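Local coordinates for protein Lip_vut3, C2L (Metagenome, PDB 6NKD) that hydrolyses lipid ester bonds as a lipase of the GDSL family, at the interface of chains A and B and the interface of chains A and C. Coordinates in Å, arbitrary orientation; residue numbers count along the deposited sequence, not the author numbering. Chains: chain A/B/C, Lip_vut3, C2L.

Contact 1: the interface of chains A and B. Residues chain A 50, 52, 55, 82, 86; chain B 102, 106, 109-110.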
loop_
_atom_site.group_PDB
_atom_site.type_symbol
_atom_site.label_atom_id
_atom_site.label_comp_id
_atom_site.label_asym_id
_atom_site.label_seq_id
_atom_site.Cartn_x
_atom_site.Cartn_y
_atom_site.Cartn_z
ATOM N N GLY A 50 3.434 0.669 -14.117
ATOM C CA GLY A 50 3.084 1.519 -15.236
ATOM C C GLY A 50 4.229 2.305 -15.828
ATOM O O GLY A 50 3.983 3.253 -16.581
ATOM N N GLU A 52 6.563 2.697 -18.493
ATOM C CA GLU A 52 6.764 2.169 -19.831
ATOM C C GLU A 52 8.224 2.326 -20.259
ATOM O O GLU A 52 9.033 2.976 -19.592
ATOM C CB GLU A 52 5.822 2.852 -20.821
ATOM C CG GLU A 52 4.351 2.646 -20.485
ATOM C CD GLU A 52 3.422 3.066 -21.607
ATOM O OE1 GLU A 52 3.912 3.307 -22.730
ATOM O OE2 GLU A 52 2.199 3.153 -21.364
ATOM N N GLU A 55 9.984 5.818 -20.674
ATOM C CA GLU A 55 10.364 6.462 -19.422
ATOM C C GLU A 55 11.635 5.849 -18.853
ATOM O O GLU A 55 12.522 6.569 -18.381
ATOM C CB GLU A 55 9.222 6.356 -18.413
ATOM C CG GLU A 55 7.947 7.051 -18.851
ATOM C CD GLU A 55 6.721 6.495 -18.159
ATOM O OE1 GLU A 55 6.761 5.317 -17.751
ATOM O OE2 GLU A 55 5.723 7.231 -18.021
ATOM N N ASN A 82 2.831 -3.913 -19.827
ATOM C CA ASN A 82 1.555 -3.209 -19.782
ATOM C C ASN A 82 1.087 -2.773 -21.164
ATOM O O ASN A 82 -0.116 -2.563 -21.360
ATOM C CB ASN A 82 1.656 -2.001 -18.850
ATOM C CG ASN A 82 0.307 -1.380 -18.553
ATOM O OD1 ASN A 82 0.015 -0.264 -18.983
ATOM N ND2 ASN A 82 -0.529 -2.104 -17.815
ATOM N N GLN A 86 -2.720 -3.022 -22.730
ATOM C CA GLN A 86 -3.381 -1.917 -23.417
ATOM C C GLN A 86 -3.748 -2.300 -24.845
ATOM O O GLN A 86 -4.825 -1.942 -25.334
ATOM C CB GLN A 86 -2.485 -0.678 -23.411
ATOM C CG GLN A 86 -2.265 -0.063 -22.040
ATOM C CD GLN A 86 -1.356 1.149 -22.093
ATOM O OE1 GLN A 86 -0.824 1.492 -23.149
ATOM N NE2 GLN A 86 -1.174 1.805 -20.953
ATOM N N GLU B 102 5.029 10.815 -18.081
ATOM C CA GLU B 102 4.103 10.647 -19.194
ATOM C C GLU B 102 2.692 10.472 -18.664
ATOM O O GLU B 102 1.952 9.582 -19.097
ATOM C CB GLU B 102 4.505 9.476 -20.090
ATOM C CG GLU B 102 5.820 9.699 -20.823
ATOM C CD GLU B 102 6.306 8.461 -21.550
ATOM O OE1 GLU B 102 5.694 7.387 -21.372
ATOM O OE2 GLU B 102 7.305 8.563 -22.294
ATOM N N HIS B 106 0.689 8.011 -20.626
ATOM C CA HIS B 106 0.568 6.643 -20.134
ATOM C C HIS B 106 -0.646 6.417 -19.243
ATOM O O HIS B 106 -1.159 5.295 -19.196
ATOM C CB HIS B 106 1.844 6.238 -19.382
ATOM C CG HIS B 106 1.785 6.474 -17.906
ATOM N ND1 HIS B 106 1.824 7.733 -17.349
ATOM C CD2 HIS B 106 1.701 5.607 -16.868
ATOM C CE1 HIS B 106 1.758 7.634 -16.033
ATOM N NE2 HIS B 106 1.684 6.355 -15.715
ATOM N N LYS B 109 -4.030 6.344 -21.671
ATOM C CA LYS B 109 -4.179 5.094 -22.408
ATOM C C LYS B 109 -4.585 3.945 -21.493
ATOM O O LYS B 109 -5.308 3.040 -21.924
ATOM C CB LYS B 109 -2.885 4.764 -23.150
ATOM C CG LYS B 109 -2.556 5.761 -24.249
ATOM C CD LYS B 109 -1.420 5.275 -25.133
ATOM C CE LYS B 109 -1.183 6.230 -26.294
ATOM N NZ LYS B 109 -0.152 5.719 -27.242
ATOM N N ASN B 110 -4.140 3.964 -20.234
ATOM C CA ASN B 110 -4.624 2.976 -19.276
ATOM C C ASN B 110 -6.095 3.197 -18.948
ATOM O O ASN B 110 -6.804 2.241 -18.612
ATOM C CB ASN B 110 -3.785 3.015 -17.997
ATOM C CG ASN B 110 -2.479 2.251 -18.127
ATOM O OD1 ASN B 110 -1.399 2.810 -17.941
ATOM N ND2 ASN B 110 -2.576 0.962 -18.436
#
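A:Asn82 holds its CG anti to the backbone N (chi1 -169°) and B:Asn110 keeps its own beside the backbone N (chi1 -81°), sending the two side chains toward each other from opposite sides; further rotation of the amides completes the bond, an example of side-chain torsions aligning donor and acceptor across an interface. B:Asn110 ND2 donates to A:Asn82 OD1 at 2.9 Å, in the carbonyl plane and on a lone pair (C=O...donor angle 122°), with the acceptor near the plane of the donor amide. A:Gln86, its chain extended, lays NE2 over the face of the B:Asn110 amide, the two planes steeply turned; any bond to OD1 is doubtful at this resolution. Further along, B:His106 CD2 comes within 3.3 Å of the backbone A:Gly50 O, while A:Glu55 OE2 lies over one ring face, offset toward the rim. Its OE1 accepts from A:Glu52 N at 2.7 Å, a capping arrangement at the start of helix 53-59. Replacing A:Glu55 with an alanine would probably leave A:Glu52 N without this acceptor and the histidine face without its carboxylate neighbour. B:Glu102 meets the same carboxylate, probably unfavourably if both are ionised, but its poor order makes its placement doubtful. A:Gly50 and A:Asn82 belong to the oxyanion hole typical of GDSL (SGNH) hydrolases; by helping fix the A:Asn82 amide, the patch, if it persists in solution, could steady chain A's substrate-binding site.

Contact 2: the interface of chains A and C. Residues chain A 21, 23, 27, 31; chain C 64.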
loop_
_atom_site.group_PDB
_atom_site.type_symbol
_atom_site.label_atom_id
_atom_site.label_comp_id
_atom_site.label_asym_id
_atom_site.label_seq_id
_atom_site.Cartn_x
_atom_site.Cartn_y
_atom_site.Cartn_z
ATOM N N PHE A 21 6.154 -6.739 0.522
ATOM C CA PHE A 21 7.428 -7.008 1.180
ATOM C C PHE A 21 7.936 -8.425 0.946
ATOM O O PHE A 21 9.036 -8.754 1.406
ATOM C CB PHE A 21 7.370 -6.738 2.692
ATOM C CG PHE A 21 7.022 -5.321 3.033
ATOM C CD1 PHE A 21 7.493 -4.275 2.256
ATOM C CD2 PHE A 21 6.214 -5.032 4.119
ATOM C CE1 PHE A 21 7.174 -2.968 2.561
ATOM C CE2 PHE A 21 5.890 -3.725 4.429
ATOM C CZ PHE A 21 6.372 -2.692 3.649
ATOM N N PRO A 23 9.789 -11.203 -1.243
ATOM C CA PRO A 23 10.830 -11.006 -2.261
ATOM C C PRO A 23 10.336 -11.358 -3.658
ATOM O O PRO A 23 9.802 -12.444 -3.894
ATOM C CB PRO A 23 11.954 -11.944 -1.802
ATOM C CG PRO A 23 11.285 -12.957 -0.937
ATOM C CD PRO A 23 10.160 -12.235 -0.260
ATOM N N GLN A 27 15.422 -9.807 -5.882
ATOM C CA GLN A 27 16.151 -10.131 -4.664
ATOM C C GLN A 27 16.391 -11.624 -4.500
ATOM O O GLN A 27 17.345 -12.012 -3.814
ATOM C CB GLN A 27 15.418 -9.589 -3.432
ATOM C CG GLN A 27 13.908 -9.582 -3.545
ATOM C CD GLN A 27 13.370 -8.285 -4.117
ATOM O OE1 GLN A 27 12.381 -8.280 -4.852
ATOM N NE2 GLN A 27 14.016 -7.176 -3.779
ATOM N N ARG A 31 20.245 -13.052 -4.158
ATOM C CA ARG A 31 20.742 -14.068 -3.238
ATOM C C ARG A 31 21.489 -15.170 -3.980
ATOM O O ARG A 31 22.533 -15.642 -3.515
ATOM C CB ARG A 31 19.585 -14.650 -2.425
ATOM C CG ARG A 31 19.970 -15.836 -1.558
ATOM C CD ARG A 31 18.878 -16.167 -0.556
ATOM N NE ARG A 31 18.685 -15.088 0.408
ATOM C CZ ARG A 31 17.864 -15.156 1.451
ATOM N NH1 ARG A 31 17.156 -16.257 1.669
ATOM N NH2 ARG A 31 17.752 -14.126 2.278
ATOM N N PHE C 64 11.772 -13.599 5.153
ATOM C CA PHE C 64 12.694 -12.786 4.367
ATOM C C PHE C 64 13.053 -11.491 5.083
ATOM O O PHE C 64 14.178 -10.998 4.942
ATOM C CB PHE C 64 12.099 -12.488 2.992
ATOM C CG PHE C 64 12.961 -11.597 2.149
ATOM C CD1 PHE C 64 14.132 -12.078 1.585
ATOM C CD2 PHE C 64 12.607 -10.277 1.926
ATOM C CE1 PHE C 64 14.932 -11.259 0.811
ATOM C CE2 PHE C 64 13.402 -9.453 1.153
ATOM C CZ PHE C 64 14.566 -9.945 0.595
#
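A:Pro23 lies flat against C:Phe64, a compact case of a proline ring serving as the apolar floor for an aromatic side chain from a neighbouring subunit. The pyrrolidine covers one face of the phenyl ring: its CB stands 3.8 Å from the ring centroid, over the centre, in a CH-pi contact. Its CD reaches the ring's root, 3.7 Å from C:Phe64 CG, and the proline CG lies between these points, so that the edge from CB to CD runs from over the ring centre back to its root. C:Phe64 reaches this position from helix 63-70 with CG anti to the backbone N (chi1 177°).

Around the rim, chain A supplies looser neighbours. The backbone A:Phe21 O approaches C:Phe64 CD2 at 3.9 Å on one flank, whereas the guanidinium of A:Arg31 lies past the other, near CD1. At the far end of the ring, A:Gln27 CB meets C:Phe64 CZ at 4.1 Å.

The support behind the first shell comes from helix 25-37, which carries A:Gln27 and A:Arg31, and from the loop holding A:Phe21 and A:Pro23. The interface is two-fold symmetric, so the proline and phenylalanine pair recurs with the chains exchanged and could help join the subunits; the structure alone does not show that this dimer forms in solution. A:Gln27, bent at chi2 (-91°), backs the proline directly, its CG lying 3.5 Å from A:Pro23 CB.

Contact 1 and contact 2 lie about 27 Å apart, measured between the centres of their C-alpha atoms, and share no residue; chain A is what they have in common. Their centres are about 11 and 13 Å from the nucleophile A:Ser11, so two different partners meet chain A near its catalytic region. The surfaces differ in kind: polar groups dominate contact 1, an interface that is not an exact two-fold, whereas an apolar pair carries the symmetric contact 2. Together they illustrate how distinct patches can tie one subunit into a four-chain assembly, whose biological standing the structure alone does not show.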